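Local coordinates for adenylate cyclase-like protein (Chlamydia trachomatis, PDB 4QO6), which is a structural protein of the inner membrane ring of the type III secretion system, this chain being part of its periplasmic region, at residues F27-N32 against L58-S63; I46-L51 against V64-I69; I80-S83 against E87-G90; I91-P96 against F101-Y106. All coordinates share one frame; numbering follows the deposited sequence.

Interaction 1: residues F27-N32 against L58-S63; sequences FTFNKN and LSFVKS
The backbone oxygen F60 O faces the ring edge of F29, lying near the plane of that ring. Its closest ring atom is F29 CZ, at 3.6 Å, and F29 CE1 is almost as near. The two rings also meet as a T-shaped (edge-to-face) pair. The edge of F60 is turned to the face of F29, with centroids 5.8 Å apart and planes at 78°. F29 CZ and F60 CD1 make the nearest carbon contact between them, at 4.0 Å. F60 places CG between its backbone N and carbonyl carbon (chi1 54°), which sets the ring beside F29. V61 adds CG2, which meets F29 CE1 obliquely at 4.2 Å. F60 and V61 close a type I beta turn that starts at L58, with V61 N bonded to L58 O at 3.2 Å. K62 bends back over the turn, and its NZ gives a hydrogen bond to S59 O at 2.7 Å. The contact joins the turn between helix 45-56 and strand 63-70 to strand 26-30, outermost in this chain's first sheet. L11 of helix 10-19 touches both F29 and F60, and L36 of strand 35-39 packs on F29.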
loop_
_atom_site.group_PDB
_atom_site.type_symbol
_atom_site.label_atom_id
_atom_site.label_comp_id
_atom_site.label_asym_id
_atom_site.label_seq_id
_atom_site.Cartn_x
_atom_site.Cartn_y
_atom_site.Cartn_z
ATOM N N PHE A 27 20.846 -10.189 -20.572
ATOM C CA PHE A 27 22.251 -10.690 -20.667
ATOM C C PHE A 27 22.990 -10.225 -21.901
ATOM O O PHE A 27 22.389 -9.823 -22.874
ATOM C CB PHE A 27 22.262 -12.243 -20.760
ATOM C CG PHE A 27 21.730 -12.766 -22.078
ATOM C CD1 PHE A 27 20.378 -12.832 -22.307
ATOM C CD2 PHE A 27 22.593 -13.177 -23.095
ATOM C CE1 PHE A 27 19.838 -13.345 -23.526
ATOM C CE2 PHE A 27 22.078 -13.671 -24.325
ATOM C CZ PHE A 27 20.703 -13.743 -24.539
ATOM N N THR A 28 24.287 -10.461 -21.891
ATOM C CA THR A 28 25.128 -10.389 -23.075
ATOM C C THR A 28 26.087 -11.534 -22.895
ATOM O O THR A 28 26.440 -11.851 -21.775
ATOM C CB THR A 28 25.918 -9.031 -23.220
ATOM O OG1 THR A 28 26.809 -8.844 -22.112
ATOM C CG2 THR A 28 24.937 -7.841 -23.255
ATOM N N PHE A 29 26.421 -12.205 -23.998
ATOM C CA PHE A 29 27.267 -13.396 -23.960
ATOM C C PHE A 29 28.397 -13.130 -24.922
ATOM O O PHE A 29 28.165 -12.878 -26.104
ATOM C CB PHE A 29 26.519 -14.690 -24.374
ATOM C CG PHE A 29 27.438 -15.898 -24.494
ATOM C CD1 PHE A 29 28.043 -16.441 -23.361
ATOM C CD2 PHE A 29 27.734 -16.458 -25.734
ATOM C CE1 PHE A 29 28.923 -17.515 -23.460
ATOM C CE2 PHE A 29 28.618 -17.546 -25.844
ATOM C CZ PHE A 29 29.203 -18.066 -24.704
ATOM N N ASN A 30 29.607 -13.149 -24.383
ATOM C CA ASN A 30 30.813 -12.892 -25.146
ATOM C C ASN A 30 31.472 -14.199 -25.556
ATOM O O ASN A 30 32.265 -14.746 -24.815
ATOM C CB ASN A 30 31.783 -12.057 -24.316
ATOM C CG ASN A 30 33.102 -11.799 -25.026
ATOM O OD1 ASN A 30 33.327 -12.239 -26.158
ATOM N ND2 ASN A 30 33.988 -11.097 -24.345
ATOM N N LYS A 31 31.116 -14.668 -26.742
ATOM C CA LYS A 31 31.673 -15.876 -27.380
ATOM C C LYS A 31 33.204 -16.053 -27.470
ATOM O O LYS A 31 33.665 -17.176 -27.608
ATOM C CB LYS A 31 31.119 -15.958 -28.789
ATOM C CG LYS A 31 31.302 -17.297 -29.453
ATOM C CD LYS A 31 30.289 -17.477 -30.575
ATOM C CE LYS A 31 30.165 -16.241 -31.470
ATOM N NZ LYS A 31 31.463 -15.637 -31.903
ATOM N N ASN A 32 33.965 -14.955 -27.410
ATOM C CA ASN A 32 35.439 -15.006 -27.337
ATOM C C ASN A 32 35.993 -15.603 -26.043
ATOM O O ASN A 32 37.007 -16.298 -26.061
ATOM C CB ASN A 32 36.058 -13.607 -27.496
ATOM C CG ASN A 32 35.628 -12.903 -28.777
ATOM O OD1 ASN A 32 35.336 -11.699 -28.766
ATOM N ND2 ASN A 32 35.586 -13.642 -29.886
ATOM N N LEU A 58 25.146 -24.551 -18.295
ATOM C CA LEU A 58 25.228 -24.515 -19.732
ATOM C C LEU A 58 26.697 -24.744 -20.051
ATOM O O LEU A 58 27.563 -24.077 -19.495
ATOM C CB LEU A 58 24.716 -23.200 -20.283
ATOM C CG LEU A 58 23.279 -22.879 -19.964
ATOM C CD1 LEU A 58 22.986 -21.433 -20.289
ATOM C CD2 LEU A 58 22.341 -23.789 -20.746
ATOM N N SER A 59 26.995 -25.758 -20.853
ATOM C CA SER A 59 28.424 -26.165 -21.027
ATOM C C SER A 59 29.270 -25.108 -21.724
ATOM O O SER A 59 30.462 -25.033 -21.486
ATOM C CB SER A 59 28.540 -27.491 -21.791
ATOM O OG SER A 59 27.732 -27.465 -22.961
ATOM N N PHE A 60 28.644 -24.266 -22.557
ATOM C CA PHE A 60 29.365 -23.177 -23.274
ATOM C C PHE A 60 29.627 -21.891 -22.441
ATOM O O PHE A 60 30.296 -20.957 -22.899
ATOM C CB PHE A 60 28.629 -22.839 -24.580
ATOM C CG PHE A 60 27.170 -22.504 -24.396
ATOM C CD1 PHE A 60 26.780 -21.231 -24.048
ATOM C CD2 PHE A 60 26.197 -23.458 -24.583
ATOM C CE1 PHE A 60 25.451 -20.917 -23.885
ATOM C CE2 PHE A 60 24.859 -23.165 -24.393
ATOM C CZ PHE A 60 24.480 -21.890 -24.060
ATOM N N VAL A 61 29.104 -21.851 -21.216
ATOM C CA VAL A 61 29.260 -20.708 -20.330
ATOM C C VAL A 61 30.368 -21.067 -19.356
ATOM O O VAL A 61 30.233 -22.029 -18.563
ATOM C CB VAL A 61 27.945 -20.351 -19.593
ATOM C CG1 VAL A 61 28.203 -19.341 -18.489
ATOM C CG2 VAL A 61 26.919 -19.789 -20.589
ATOM N N LYS A 62 31.454 -20.304 -19.460
ATOM C CA LYS A 62 32.662 -20.509 -18.687
ATOM C C LYS A 62 32.664 -19.641 -17.487
ATOM O O LYS A 62 33.143 -20.090 -16.426
ATOM C CB LYS A 62 33.893 -20.182 -19.506
ATOM C CG LYS A 62 34.001 -20.968 -20.805
ATOM C CD LYS A 62 34.009 -22.469 -20.537
ATOM C CE LYS A 62 33.773 -23.270 -21.812
ATOM N NZ LYS A 62 33.171 -24.576 -21.439
ATOM N N SER A 63 32.161 -18.408 -17.618
ATOM C CA SER A 63 31.982 -17.584 -16.427
ATOM C C SER A 63 30.708 -16.739 -16.458
ATOM O O SER A 63 30.133 -16.487 -17.525
ATOM C CB SER A 63 33.192 -16.678 -16.231
ATOM O OG SER A 63 33.190 -15.660 -17.195
#

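Interaction 2: residues I46-L51 against V64-I69; sequences IDKSEL and VDDNVI
K48 reaches from helix 45-56 to D66 and V68 on strand 63-70. Its CB points at the strand. CG lies anti to the backbone N (chi1 -171°), and the chain stays extended as far as CE. CD comes to 4.1 Å from V68 O. CE passes much closer to that oxygen and also lies 4.2 Å from V68 CB. The chain then bends at its last torsion (chi4 -57°), which brings NZ to D66. NZ forms a salt bridge with D66 OD2; the modelled separation of 2.4 Å between these two atoms is very short, so its exact value is doubtful. Helix and strand belong to a beta-alpha-beta unit made of strand 41-42, helix 45-56 and strand 63-70. The axes of the two short segments run roughly antiparallel, at 148°, and approach to 9.9 Å. V42 of the first strand of this unit touches K48 and V68. The other carboxylate oxygen, D66 OD1, accepts from V68 N at 3.0 Å in an Asx turn. This bond helps to fix the carboxylate, leaving OD2 to meet the lysine. One turn further along the helix, L51 lays CD2 against V68 CG2 at 4.1 Å, and F22 also touches L51.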
loop_
_atom_site.group_PDB
_atom_site.type_symbol
_atom_site.label_atom_id
_atom_site.label_comp_id
_atom_site.label_asym_id
_atom_site.label_seq_id
_atom_site.Cartn_x
_atom_site.Cartn_y
_atom_site.Cartn_z
ATOM N N ILE A 46 16.997 -16.932 -3.060
ATOM C CA ILE A 46 16.718 -18.353 -3.474
ATOM C C ILE A 46 16.551 -18.380 -4.985
ATOM O O ILE A 46 17.329 -19.051 -5.653
ATOM C CB ILE A 46 15.529 -18.972 -2.733
ATOM C CG1 ILE A 46 15.821 -18.961 -1.237
ATOM C CG2 ILE A 46 15.208 -20.408 -3.224
ATOM C CD1 ILE A 46 14.621 -19.298 -0.386
ATOM N N ASP A 47 15.657 -17.559 -5.554
ATOM C CA ASP A 47 15.600 -17.444 -6.988
ATOM C C ASP A 47 16.954 -17.102 -7.643
ATOM O O ASP A 47 17.275 -17.590 -8.721
ATOM C CB ASP A 47 14.500 -16.467 -7.433
ATOM C CG ASP A 47 13.108 -16.875 -6.933
ATOM O OD1 ASP A 47 12.919 -18.011 -6.411
ATOM O OD2 ASP A 47 12.158 -16.079 -7.079
ATOM N N LYS A 48 17.774 -16.263 -7.004
ATOM C CA LYS A 48 19.022 -15.883 -7.585
ATOM C C LYS A 48 19.932 -17.109 -7.719
ATOM O O LYS A 48 20.619 -17.291 -8.718
ATOM C CB LYS A 48 19.659 -14.843 -6.710
ATOM C CG LYS A 48 20.895 -14.157 -7.280
ATOM C CD LYS A 48 21.018 -12.849 -6.478
ATOM C CE LYS A 48 22.009 -11.879 -7.029
ATOM N NZ LYS A 48 23.304 -12.563 -7.100
ATOM N N SER A 49 19.970 -17.937 -6.686
ATOM C CA SER A 49 20.803 -19.130 -6.743
ATOM C C SER A 49 20.317 -20.116 -7.832
ATOM O O SER A 49 21.134 -20.718 -8.499
ATOM C CB SER A 49 20.857 -19.827 -5.372
ATOM O OG SER A 49 21.626 -19.027 -4.462
ATOM N N GLU A 50 19.010 -20.253 -8.001
ATOM C CA GLU A 50 18.469 -21.073 -9.080
ATOM C C GLU A 50 18.949 -20.540 -10.435
ATOM O O GLU A 50 19.408 -21.321 -11.282
ATOM C CB GLU A 50 16.942 -21.107 -9.094
ATOM C CG GLU A 50 16.244 -22.203 -8.284
ATOM C CD GLU A 50 14.754 -21.875 -8.090
ATOM O OE1 GLU A 50 14.133 -21.348 -9.050
ATOM O OE2 GLU A 50 14.188 -22.108 -7.003
ATOM N N LEU A 51 18.858 -19.216 -10.619
ATOM C CA LEU A 51 19.248 -18.615 -11.887
ATOM C C LEU A 51 20.697 -18.886 -12.183
ATOM O O LEU A 51 21.013 -19.399 -13.246
ATOM C CB LEU A 51 18.946 -17.124 -11.920
ATOM C CG LEU A 51 19.546 -16.269 -13.019
ATOM C CD1 LEU A 51 19.157 -16.725 -14.434
ATOM C CD2 LEU A 51 19.173 -14.806 -12.738
ATOM N N VAL A 64 30.278 -16.348 -15.266
ATOM C CA VAL A 64 29.091 -15.542 -15.078
ATOM C C VAL A 64 29.444 -14.225 -14.335
ATOM O O VAL A 64 30.037 -14.262 -13.280
ATOM C CB VAL A 64 28.036 -16.332 -14.322
ATOM C CG1 VAL A 64 26.802 -15.467 -14.103
ATOM C CG2 VAL A 64 27.660 -17.620 -15.117
ATOM N N ASP A 65 29.141 -13.086 -14.945
ATOM C CA ASP A 65 29.270 -11.816 -14.299
ATOM C C ASP A 65 27.847 -11.410 -13.822
ATOM O O ASP A 65 26.988 -10.966 -14.581
ATOM C CB ASP A 65 29.907 -10.778 -15.257
ATOM C CG ASP A 65 30.194 -9.431 -14.558
ATOM O OD1 ASP A 65 29.337 -8.925 -13.815
ATOM O OD2 ASP A 65 31.287 -8.877 -14.708
ATOM N N ASP A 66 27.627 -11.527 -12.530
ATOM C CA ASP A 66 26.274 -11.473 -11.955
ATOM C C ASP A 66 25.948 -10.110 -11.389
ATOM O O ASP A 66 26.488 -9.743 -10.342
ATOM C CB ASP A 66 26.164 -12.529 -10.839
ATOM C CG ASP A 66 24.984 -12.284 -9.926
ATOM O OD1 ASP A 66 24.054 -11.602 -10.340
ATOM O OD2 ASP A 66 24.996 -12.756 -8.766
ATOM N N ASN A 67 25.071 -9.372 -12.062
ATOM C CA ASN A 67 24.629 -8.046 -11.595
ATOM C C ASN A 67 23.103 -7.996 -11.360
ATOM O O ASN A 67 22.387 -7.025 -11.656
ATOM C CB ASN A 67 25.065 -7.030 -12.608
ATOM C CG ASN A 67 26.562 -7.029 -12.797
ATOM O OD1 ASN A 67 27.273 -6.305 -12.094
ATOM N ND2 ASN A 67 27.056 -7.797 -13.753
ATOM N N VAL A 68 22.593 -9.089 -10.847
ATOM C CA VAL A 68 21.177 -9.226 -10.663
ATOM C C VAL A 68 20.849 -8.778 -9.231
ATOM O O VAL A 68 21.470 -9.226 -8.301
ATOM C CB VAL A 68 20.762 -10.698 -10.855
ATOM C CG1 VAL A 68 19.284 -10.870 -10.555
ATOM C CG2 VAL A 68 21.046 -11.154 -12.262
ATOM N N ILE A 69 19.879 -7.916 -9.099
ATOM C CA ILE A 69 19.339 -7.424 -7.834
ATOM C C ILE A 69 18.386 -8.429 -7.149
ATOM O O ILE A 69 17.425 -8.948 -7.763
ATOM C CB ILE A 69 18.537 -6.136 -8.105
ATOM C CG1 ILE A 69 19.399 -5.060 -8.848
ATOM C CG2 ILE A 69 17.943 -5.587 -6.841
ATOM C CD1 ILE A 69 20.792 -4.856 -8.259
#

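Interaction 3: residues I80-S83 against E87-G90; sequences ILLS and EFKG
The C-terminal end of helix 71-83 meets the loop that leads to strand 92-95, with L82 and S83 touching F88 and K89. The apolar part is small. L82 CD2 lies against F88 CB at 3.9 Å, and the two side chains approach obliquely. The rest is side chain and backbone against carbonyl oxygens. L82 O is 3.7 Å from K89 CA and also near F88 C. S83 O is 3.9 Å from K89 CB. The chain has turned back so far that the CA atoms of S83 and K89 are only 4.6 Å apart. This is the helix-to-strand link of the PD2 domain, a member of the BON clan. F88 is buried. Its CB points toward helix 71-83, but its ring runs on to helix 110-123. There it touches C115 and L116 and meets the ring of Y119. Within the loop, E87 CG sits 3.4 Å above one face of the F88 ring, near its rim. K89 turns its amino end away from the helix. On the helix, S83 OG gives a hydrogen bond to I80 O at 2.6 Å, the donor tilted from the carbonyl plane. A bound PEG molecule, probably from the crystallisation liquor, lies close to the S83 side chain.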
loop_
_atom_site.group_PDB
_atom_site.type_symbol
_atom_site.label_atom_id
_atom_site.label_comp_id
_atom_site.label_asym_id
_atom_site.label_seq_id
_atom_site.Cartn_x
_atom_site.Cartn_y
_atom_site.Cartn_z
ATOM N N ILE A 80 13.904 -1.426 7.149
ATOM C CA ILE A 80 14.740 -1.176 8.334
ATOM C C ILE A 80 14.937 0.363 8.475
ATOM O O ILE A 80 14.811 0.891 9.581
ATOM C CB ILE A 80 16.078 -1.947 8.296
ATOM C CG1 ILE A 80 15.862 -3.442 8.505
ATOM C CG2 ILE A 80 17.047 -1.428 9.338
ATOM C CD1 ILE A 80 17.114 -4.285 8.233
ATOM N N LEU A 81 15.189 1.092 7.379
ATOM C CA LEU A 81 15.418 2.557 7.508
ATOM C C LEU A 81 14.167 3.271 7.945
ATOM O O LEU A 81 14.236 4.216 8.712
ATOM C CB LEU A 81 15.868 3.202 6.215
ATOM C CG LEU A 81 17.203 2.711 5.673
ATOM C CD1 LEU A 81 17.520 3.358 4.319
ATOM C CD2 LEU A 81 18.288 2.981 6.718
ATOM N N LEU A 82 13.027 2.867 7.399
ATOM C CA LEU A 82 11.790 3.565 7.704
ATOM C C LEU A 82 11.392 3.355 9.172
ATOM O O LEU A 82 10.873 4.277 9.802
ATOM C CB LEU A 82 10.689 3.110 6.792
ATOM C CG LEU A 82 10.834 3.468 5.314
ATOM C CD1 LEU A 82 9.922 2.553 4.508
ATOM C CD2 LEU A 82 10.513 4.943 5.068
ATOM N N SER A 83 11.703 2.160 9.693
ATOM C CA SER A 83 11.366 1.688 11.050
ATOM C C SER A 83 12.025 2.552 12.100
ATOM O O SER A 83 11.503 2.712 13.136
ATOM C CB SER A 83 11.840 0.228 11.274
ATOM O OG SER A 83 13.289 0.094 11.550
ATOM N N GLU A 87 8.854 9.816 12.074
ATOM C CA GLU A 87 7.950 10.338 11.046
ATOM C C GLU A 87 7.291 9.208 10.178
ATOM O O GLU A 87 6.120 9.304 9.835
ATOM C CB GLU A 87 8.713 11.386 10.206
ATOM C CG GLU A 87 7.904 12.189 9.186
ATOM C CD GLU A 87 7.185 13.417 9.744
ATOM O OE1 GLU A 87 7.044 13.533 10.983
ATOM O OE2 GLU A 87 6.735 14.263 8.930
ATOM N N PHE A 88 8.014 8.122 9.858
ATOM C CA PHE A 88 7.520 7.137 8.863
ATOM C C PHE A 88 7.300 5.713 9.322
ATOM O O PHE A 88 7.074 4.864 8.502
ATOM C CB PHE A 88 8.440 7.092 7.642
ATOM C CG PHE A 88 8.742 8.431 7.085
ATOM C CD1 PHE A 88 7.718 9.291 6.736
ATOM C CD2 PHE A 88 10.031 8.832 6.904
ATOM C CE1 PHE A 88 7.983 10.540 6.231
ATOM C CE2 PHE A 88 10.311 10.087 6.408
ATOM C CZ PHE A 88 9.283 10.942 6.077
ATOM N N LYS A 89 7.314 5.442 10.611
ATOM C CA LYS A 89 7.384 4.050 11.027
ATOM C C LYS A 89 6.125 3.190 10.642
ATOM O O LYS A 89 6.278 1.969 10.486
ATOM C CB LYS A 89 7.820 3.916 12.501
ATOM C CG LYS A 89 6.928 4.604 13.533
ATOM C CD LYS A 89 7.018 3.882 14.876
ATOM C CE LYS A 89 6.658 4.769 16.057
ATOM N NZ LYS A 89 7.842 5.550 16.508
ATOM N N GLY A 90 4.940 3.794 10.433
ATOM C CA GLY A 90 3.777 3.039 9.884
ATOM C C GLY A 90 3.829 2.714 8.345
ATOM O O GLY A 90 2.926 2.105 7.786
#

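Interaction 4: residues I91-P96 against F101-Y106; sequences ISMQSP and FVISGY
M93 is extended through its first two torsions (chi1 179°), which carry SD out to F101; the bend at the third (chi3 -77°) then turns CE to I103. I103 turns at its second torsion (chi2 89°), and its CD1 then comes to I91. These side chains sit in a beta hairpin of strands 92-95 and 100-107. Two hydrogen-bonded pairs, S92 with S104 and Q94 with V102, flank the non-hydrogen-bonded pair M93 with I103. Each of the two outer pairs carries two backbone bonds. S92 N to S104 O is 3.1 Å, and V102 N to Q94 O is 2.9 Å. On the face that holds M93 and I103, M93 SD makes an oblique Met-aromatic contact, 4.2 Å from F101 CD1. M93 CE lies 4.2 Å from I103 CD1. I91 CG2 is packed tightly on I103 CD1, at 3.4 Å. W75 of helix 71-83 and L130 of strand 130-136 also touch M93, and F124 meets the F101 ring edge-to-face. S92, Q94, V102 and S104 point to the other face. A water lies 3.0 Å from S92 OG and bonds weakly to S104 O. At P96, where the chain turns a corner, the side chain crosses that of V102 at about a right angle, with P96 CD tightly set 3.5 Å from V102 CG2.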
loop_
_atom_site.group_PDB
_atom_site.type_symbol
_atom_site.label_atom_id
_atom_site.label_comp_id
_atom_site.label_asym_id
_atom_site.label_seq_id
_atom_site.Cartn_x
_atom_site.Cartn_y
_atom_site.Cartn_z
ATOM N N ILE A 91 4.896 3.132 7.678
ATOM C CA ILE A 91 5.108 2.963 6.249
ATOM C C ILE A 91 6.020 1.730 5.991
ATOM O O ILE A 91 7.090 1.607 6.587
ATOM C CB ILE A 91 5.841 4.224 5.707
ATOM C CG1 ILE A 91 5.100 5.528 6.075
ATOM C CG2 ILE A 91 6.135 4.114 4.205
ATOM C CD1 ILE A 91 3.686 5.597 5.531
ATOM N N SER A 92 5.626 0.868 5.057
ATOM C CA SER A 92 6.488 -0.211 4.608
ATOM C C SER A 92 6.500 -0.423 3.101
ATOM O O SER A 92 5.625 0.038 2.394
ATOM C CB SER A 92 6.102 -1.498 5.291
ATOM O OG SER A 92 4.776 -1.802 5.051
ATOM N N MET A 93 7.517 -1.146 2.645
ATOM C CA MET A 93 7.754 -1.415 1.251
ATOM C C MET A 93 7.794 -2.942 1.021
ATOM O O MET A 93 8.334 -3.707 1.859
ATOM C CB MET A 93 9.075 -0.802 0.790
ATOM C CG MET A 93 9.414 -1.064 -0.685
ATOM S SD MET A 93 10.898 -0.196 -1.243
ATOM C CE MET A 93 10.155 1.418 -1.416
ATOM N N GLN A 94 7.224 -3.321 -0.111
ATOM C CA GLN A 94 7.123 -4.686 -0.600
ATOM C C GLN A 94 7.377 -4.650 -2.112
ATOM O O GLN A 94 7.611 -3.597 -2.687
ATOM C CB GLN A 94 5.724 -5.314 -0.329
ATOM C CG GLN A 94 5.317 -5.431 1.146
ATOM C CD GLN A 94 6.205 -6.342 2.054
ATOM O OE1 GLN A 94 6.428 -7.535 1.745
ATOM N NE2 GLN A 94 6.663 -5.788 3.224
ATOM N N SER A 95 7.352 -5.833 -2.704
ATOM C CA SER A 95 7.497 -6.038 -4.107
ATOM C C SER A 95 6.621 -7.214 -4.533
ATOM O O SER A 95 6.952 -8.345 -4.179
ATOM C CB SER A 95 8.914 -6.444 -4.433
ATOM O OG SER A 95 8.964 -6.762 -5.828
ATOM N N PRO A 96 5.539 -6.958 -5.305
ATOM C CA PRO A 96 4.677 -8.073 -5.692
ATOM C C PRO A 96 5.267 -8.811 -6.913
ATOM O O PRO A 96 4.842 -9.886 -7.266
ATOM C CB PRO A 96 3.370 -7.385 -6.047
ATOM C CG PRO A 96 3.821 -6.059 -6.550
ATOM C CD PRO A 96 4.928 -5.662 -5.631
ATOM N N PHE A 101 8.276 -2.239 -7.066
ATOM C CA PHE A 101 8.232 -1.944 -5.630
ATOM C C PHE A 101 6.967 -1.120 -5.293
ATOM O O PHE A 101 6.589 -0.215 -6.049
ATOM C CB PHE A 101 9.491 -1.181 -5.168
ATOM C CG PHE A 101 10.754 -1.982 -5.322
ATOM C CD1 PHE A 101 11.107 -2.929 -4.383
ATOM C CD2 PHE A 101 11.492 -1.883 -6.437
ATOM C CE1 PHE A 101 12.216 -3.700 -4.532
ATOM C CE2 PHE A 101 12.632 -2.615 -6.575
ATOM C CZ PHE A 101 12.980 -3.532 -5.632
ATOM N N VAL A 102 6.355 -1.438 -4.139
ATOM C CA VAL A 102 5.110 -0.850 -3.683
ATOM C C VAL A 102 5.308 -0.342 -2.262
ATOM O O VAL A 102 5.775 -1.085 -1.405
ATOM C CB VAL A 102 3.978 -1.886 -3.657
ATOM C CG1 VAL A 102 2.695 -1.265 -3.107
ATOM C CG2 VAL A 102 3.718 -2.439 -5.063
ATOM N N ILE A 103 4.996 0.929 -2.034
ATOM C CA ILE A 103 5.155 1.568 -0.728
ATOM C C ILE A 103 3.728 1.834 -0.211
ATOM O O ILE A 103 2.896 2.413 -0.935
ATOM C CB ILE A 103 6.021 2.877 -0.811
ATOM C CG1 ILE A 103 6.195 3.539 0.557
ATOM C CG2 ILE A 103 5.426 3.931 -1.717
ATOM C CD1 ILE A 103 7.397 3.013 1.280
ATOM N N SER A 104 3.447 1.449 1.042
ATOM C CA SER A 104 2.064 1.477 1.532
ATOM C C SER A 104 2.027 1.850 2.981
ATOM O O SER A 104 3.039 1.784 3.643
ATOM C CB SER A 104 1.384 0.108 1.305
ATOM O OG SER A 104 2.051 -0.841 2.094
ATOM N N GLY A 105 0.829 2.201 3.450
ATOM C CA GLY A 105 0.540 2.647 4.824
ATOM C C GLY A 105 -0.215 3.979 4.842
ATOM O O GLY A 105 -0.695 4.426 3.803
ATOM N N TYR A 106 -0.271 4.628 6.014
ATOM C CA TYR A 106 -0.980 5.895 6.243
ATOM C C TYR A 106 -0.024 6.991 6.650
ATOM O O TYR A 106 0.886 6.715 7.364
ATOM C CB TYR A 106 -2.021 5.728 7.395
ATOM C CG TYR A 106 -3.092 4.754 7.036
ATOM C CD1 TYR A 106 -4.142 5.135 6.224
ATOM C CD2 TYR A 106 -3.020 3.429 7.449
ATOM C CE1 TYR A 106 -5.103 4.217 5.832
ATOM C CE2 TYR A 106 -3.991 2.519 7.083
ATOM C CZ TYR A 106 -5.027 2.920 6.288
ATOM O OH TYR A 106 -5.982 2.006 5.917
HETATM O O HOH W 1 2.834 -0.098 6.551
#

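From the N terminus, interactions 1 and 2 come first and cross: 46-51 lies between 27-32 and 58-63, and 64-69 follows directly on 58-63. Interaction 1 closes a loop from strand 26-30 to the turn before strand 63-70. Interaction 2 ties helix 45-56 to that strand, so both contacts reach the sheet of the PD1 domain. Helix 71-83 follows directly on strand 63-70 and belongs to the PD2 part of the chain. Interaction 3 closes the short loop after this helix, and interaction 4 follows in series as the hairpin. Interactions 3 and 4 touch, for L82 CD1 is 3.6 Å from I91 O. Interactions 1 and 3, in different domains, have centres about 43 Å apart.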